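PDB 4YS6: putative solute-binding component of ABC transporter from Clostridium phytofermentans, which binds beta-D-glucopyranose and probably serves as the extracellular carbohydrate-binding component of an ABC sugar importer. Local coordinates for residues 342-345 with 346-350; 217-220 with 221-225. All coordinates share one frame; numbering follows the deposited sequence.

Overall arrangement
Both contacts are local, each within the first turns of one helix of a two-lobed periplasmic-binding-protein fold, and neither spans a long loop. Coming from the N terminus, contact 2 (217-225) is met first; it opens helix 218-232, which packs beside the four-stranded parallel sheet of one lobe and against helix 247-260. Contact 1 (342-350) follows after strand 331-339 and forms the short helix 344-349 near the C terminus. The two are in series, neither nested nor crossed, with centres 28 Å apart and nearest atoms about 17 Å apart. The bound glucose lies about 9 Å from the side chain of Thr218 and about 13 Å from that of Leu348.

Contact 1. Residues 342-345 with 346-350; sequences TNYK and ELLID
Leu347 N donates to Asn343 O (3.0 Å) and Leu348 N to Tyr344 O, the i-to-i+4 bonds that start the short helix 344-349, before the turn widens to a pi type. The wider turn centres on Lys345 O, which accepts from both Ile349 N (2.9 Å) and Asp350 N; the second bond is the straighter, with N-H...O angles of 143° and 165°. Asn343 occupies the N-cap position, yet its side chain turns back to strand 331-339 and the loop after it: OD1 accepts from Asp340 N and ND2 donates to Phe338 O. This grip holds the amide where Leu347 CD1 packs against it, 3.6 Å from Asn343 ND2. Leu348 CD1 lies at the edge of the Tyr344 ring, near its plane and 4.2 Å from Tyr344 CB, while Lys345 CB covers the centre of one ring face. Tyr344 and Leu348 both reach Val278 of helix 275-282, joining this surface helix to its neighbour. On the outer side, the Lys345 chain runs extended past Ile349, its CG 3.9 Å from Ile349 CB, and bends only at its last torsion (chi4 -84°). That bend delivers NZ to the carboxylate of Asp350, whose other oxygen, OD2, takes a hydrogen bond from a water. The salt bridge closes at 2.6 Å between Lys345 NZ and Asp350 OD1, on the syn lone pair of that oxygen.

Contact 2. Residues 217-220 with 221-225; sequences STET and AQNRM
Ala221 against Ser217 and Asn223 against Glu219 are neighbours along the opening turns of helix 218-232, a local N-terminal contact in the lobe built on the four-stranded parallel sheet. Ser217 is the N-cap: its OG accepts from Thr220 N at 3.1 Å, and the nearly straight N-H...O angle of 168° marks a well-formed capping bond. A chi1 of 169° turns OG away from the backbone N of Ser217 and toward the amide of Thr220. Regular alpha-helical bonding follows at once, from Ala221 N to Ser217 O (3.0 Å) through Arg224 N to Thr220 O. On the exposed side, the Glu219 and Asn223 side chains run alongside each other in the same direction, with Glu219 CG 3.9 Å from Asn223 ND2. Their carboxylate and amide planes are 74° apart, and this pair touches through the aliphatic part of Glu219. Asn223 CG also sits 3.4 Å from Glu219 O, folded back over the preceding turn. Other side chains fasten the helix to its surroundings. Thr218 OG1 bonds to Ser248 O, and Gln222 OE1 accepts from Asn255 ND2 of helix 247-260, while Arg224 NH1 donates to Ile169 O and its guanidinium makes a cation-pi contact with Phe170. Ala221 and Met225, a selenomethionine, also touch Phe170, and Met225 reaches Val253 and Ala256, so the helix bridges strand 165-170 and helix 247-260.

Contact 1. Residues 342-345 with 346-350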
loop_
_atom_site.group_PDB
_atom_site.type_symbol
_atom_site.label_atom_id
_atom_site.label_comp_id
_atom_site.label_asym_id
_atom_site.label_seq_id
_atom_site.Cartn_x
_atom_site.Cartn_y
_atom_site.Cartn_z
ATOM N N THR A 342 -14.841 11.494 -10.494
ATOM C CA THR A 342 -16.289 11.432 -10.591
ATOM C C THR A 342 -16.981 10.751 -9.410
ATOM O O THR A 342 -18.192 10.920 -9.265
ATOM C CB THR A 342 -16.772 10.712 -11.866
ATOM O OG1 THR A 342 -16.545 9.305 -11.771
ATOM C CG2 THR A 342 -16.074 11.279 -13.105
ATOM N N ASN A 343 -16.262 10.003 -8.575
ATOM C CA ASN A 343 -16.920 9.414 -7.393
ATOM C C ASN A 343 -16.207 9.720 -6.081
ATOM O O ASN A 343 -16.638 9.244 -5.038
ATOM C CB ASN A 343 -17.093 7.888 -7.556
ATOM C CG ASN A 343 -15.783 7.129 -7.522
ATOM O OD1 ASN A 343 -14.713 7.706 -7.392
ATOM N ND2 ASN A 343 -15.877 5.803 -7.623
ATOM N N TYR A 344 -15.144 10.528 -6.106
ATOM C CA TYR A 344 -14.407 10.783 -4.886
ATOM C C TYR A 344 -15.263 11.441 -3.804
ATOM O O TYR A 344 -15.041 11.177 -2.622
ATOM C CB TYR A 344 -13.177 11.654 -5.165
ATOM C CG TYR A 344 -13.483 13.119 -5.109
ATOM C CD1 TYR A 344 -13.371 13.823 -3.918
ATOM C CD2 TYR A 344 -13.917 13.789 -6.233
ATOM C CE1 TYR A 344 -13.681 15.161 -3.855
ATOM C CE2 TYR A 344 -14.213 15.130 -6.190
ATOM C CZ TYR A 344 -14.100 15.810 -4.997
ATOM O OH TYR A 344 -14.397 17.147 -4.934
ATOM N N LYS A 345 -16.236 12.282 -4.162
ATOM C CA LYS A 345 -16.968 12.980 -3.097
ATOM C C LYS A 345 -17.825 11.981 -2.353
ATOM O O LYS A 345 -17.860 11.978 -1.115
ATOM C CB LYS A 345 -17.845 14.127 -3.610
ATOM C CG LYS A 345 -18.573 14.836 -2.444
ATOM C CD LYS A 345 -19.632 15.823 -2.873
ATOM C CE LYS A 345 -20.310 16.449 -1.641
ATOM N NZ LYS A 345 -21.427 15.615 -1.076
ATOM N N GLU A 346 -18.526 11.122 -3.094
ATOM C CA GLU A 346 -19.307 10.074 -2.444
ATOM C C GLU A 346 -18.454 9.123 -1.612
ATOM O O GLU A 346 -18.856 8.730 -0.514
ATOM C CB GLU A 346 -20.110 9.267 -3.471
ATOM C CG GLU A 346 -20.750 8.020 -2.870
ATOM C CD GLU A 346 -21.781 7.383 -3.777
ATOM O OE1 GLU A 346 -22.139 8.005 -4.802
ATOM O OE2 GLU A 346 -22.231 6.257 -3.461
ATOM N N LEU A 347 -17.286 8.739 -2.127
ATOM C CA LEU A 347 -16.450 7.789 -1.438
ATOM C C LEU A 347 -15.748 8.347 -0.239
ATOM O O LEU A 347 -15.591 7.620 0.748
ATOM C CB LEU A 347 -15.391 7.221 -2.375
ATOM C CG LEU A 347 -15.861 6.220 -3.419
ATOM C CD1 LEU A 347 -14.630 5.799 -4.195
ATOM C CD2 LEU A 347 -16.568 5.009 -2.806
ATOM N N LEU A 348 -15.290 9.599 -0.336
ATOM C CA LEU A 348 -14.376 10.159 0.666
ATOM C C LEU A 348 -15.005 11.195 1.587
ATOM O O LEU A 348 -14.638 11.275 2.739
ATOM C CB LEU A 348 -13.174 10.804 -0.015
ATOM C CG LEU A 348 -12.379 9.903 -0.953
ATOM C CD1 LEU A 348 -11.266 10.718 -1.572
ATOM C CD2 LEU A 348 -11.804 8.726 -0.209
ATOM N N ILE A 349 -15.951 11.970 1.075
ATOM C CA ILE A 349 -16.563 13.043 1.857
ATOM C C ILE A 349 -17.878 12.576 2.462
ATOM O O ILE A 349 -18.081 12.703 3.664
ATOM C CB ILE A 349 -16.779 14.291 1.004
ATOM C CG1 ILE A 349 -15.431 14.897 0.587
ATOM C CG2 ILE A 349 -17.606 15.336 1.748
ATOM C CD1 ILE A 349 -14.653 15.519 1.721
ATOM N N ASP A 350 -18.759 11.989 1.651
ATOM C CA ASP A 350 -20.074 11.582 2.145
ATOM C C ASP A 350 -19.955 10.389 3.124
ATOM O O ASP A 350 -20.846 10.144 3.945
ATOM C CB ASP A 350 -21.003 11.233 0.969
ATOM C CG ASP A 350 -21.315 12.427 0.072
ATOM O OD1 ASP A 350 -21.022 13.595 0.449
ATOM O OD2 ASP A 350 -21.891 12.191 -1.020
HETATM O O HOH W 1 -19.129 11.713 -6.040
HETATM O O HOH W 2 -20.550 9.593 -7.121
HETATM O O HOH W 3 -22.340 13.106 -3.320
#

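Contact 2. Residues 217-220 with 221-225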
loop_
_atom_site.group_PDB
_atom_site.type_symbol
_atom_site.label_atom_id
_atom_site.label_comp_id
_atom_site.label_asym_id
_atom_site.label_seq_id
_atom_site.Cartn_x
_atom_site.Cartn_y
_atom_site.Cartn_z
ATOM N N SER A 217 9.155 6.033 -1.375
ATOM C CA SER A 217 9.472 7.447 -1.291
ATOM C C SER A 217 9.033 8.270 -2.497
ATOM O O SER A 217 9.396 7.991 -3.639
ATOM C CB SER A 217 10.982 7.614 -1.086
ATOM O OG SER A 217 11.365 8.968 -1.240
ATOM N N THR A 218 8.245 9.302 -2.221
ATOM C CA THR A 218 7.861 10.264 -3.241
ATOM C C THR A 218 9.086 10.886 -3.886
ATOM O O THR A 218 9.149 11.003 -5.112
ATOM C CB THR A 218 6.976 11.368 -2.645
ATOM O OG1 THR A 218 5.776 10.779 -2.162
ATOM C CG2 THR A 218 6.637 12.427 -3.697
ATOM N N GLU A 219 10.078 11.263 -3.082
ATOM C CA GLU A 219 11.263 11.921 -3.629
ATOM C C GLU A 219 12.065 10.994 -4.527
ATOM O O GLU A 219 12.562 11.402 -5.590
ATOM C CB GLU A 219 12.162 12.445 -2.508
ATOM C CG GLU A 219 13.332 13.270 -3.036
ATOM C CD GLU A 219 14.106 13.990 -1.941
ATOM O OE1 GLU A 219 13.629 14.020 -0.786
ATOM O OE2 GLU A 219 15.195 14.532 -2.240
ATOM N N THR A 220 12.200 9.735 -4.113
ATOM C CA THR A 220 12.913 8.755 -4.913
ATOM C C THR A 220 12.205 8.503 -6.252
ATOM O O THR A 220 12.852 8.442 -7.322
ATOM C CB THR A 220 13.073 7.432 -4.120
ATOM O OG1 THR A 220 13.869 7.691 -2.953
ATOM C CG2 THR A 220 13.766 6.363 -4.957
ATOM N N ALA A 221 10.878 8.405 -6.212
ATOM C CA ALA A 221 10.098 8.252 -7.435
ATOM C C ALA A 221 10.270 9.459 -8.346
ATOM O O ALA A 221 10.453 9.310 -9.553
ATOM C CB ALA A 221 8.651 8.070 -7.131
ATOM N N GLN A 222 10.207 10.649 -7.767
ATOM C CA GLN A 222 10.360 11.868 -8.552
ATOM C C GLN A 222 11.724 11.916 -9.251
ATOM O O GLN A 222 11.817 12.260 -10.425
ATOM C CB GLN A 222 10.159 13.082 -7.653
ATOM C CG GLN A 222 10.187 14.379 -8.395
ATOM C CD GLN A 222 9.799 15.536 -7.517
ATOM O OE1 GLN A 222 9.258 15.345 -6.427
ATOM N NE2 GLN A 222 10.052 16.745 -7.990
ATOM N N ASN A 223 12.786 11.573 -8.530
ATOM C CA ASN A 223 14.133 11.616 -9.072
ATOM C C ASN A 223 14.294 10.606 -10.220
ATOM O O ASN A 223 14.911 10.906 -11.249
ATOM C CB ASN A 223 15.154 11.362 -7.961
ATOM C CG ASN A 223 15.350 12.573 -7.063
ATOM O OD1 ASN A 223 15.067 13.703 -7.456
ATOM N ND2 ASN A 223 15.844 12.337 -5.851
ATOM N N ARG A 224 13.730 9.415 -10.057
ATOM C CA ARG A 224 13.805 8.413 -11.109
ATOM C C ARG A 224 12.969 8.844 -12.326
ATOM O O ARG A 224 13.442 8.730 -13.457
ATOM C CB ARG A 224 13.360 7.050 -10.582
ATOM C CG ARG A 224 13.253 5.969 -11.657
ATOM C CD ARG A 224 13.014 4.547 -11.108
ATOM N NE ARG A 224 12.750 3.700 -12.256
ATOM C CZ ARG A 224 11.594 3.094 -12.511
ATOM N NH1 ARG A 224 10.614 3.068 -11.622
ATOM N NH2 ARG A 224 11.468 2.427 -13.642
HETATM N N MSE A 225 11.766 9.368 -12.111
HETATM C CA MSE A 225 10.945 9.816 -13.238
HETATM C C MSE A 225 11.624 10.980 -13.956
HETATM O O MSE A 225 11.595 11.038 -15.195
HETATM C CB MSE A 225 9.538 10.199 -12.776
HETATM C CG MSE A 225 8.588 10.622 -13.884
HETATM SE SE MSE A 225 7.992 9.032 -14.952
HETATM C CE MSE A 225 8.868 9.366 -16.595
#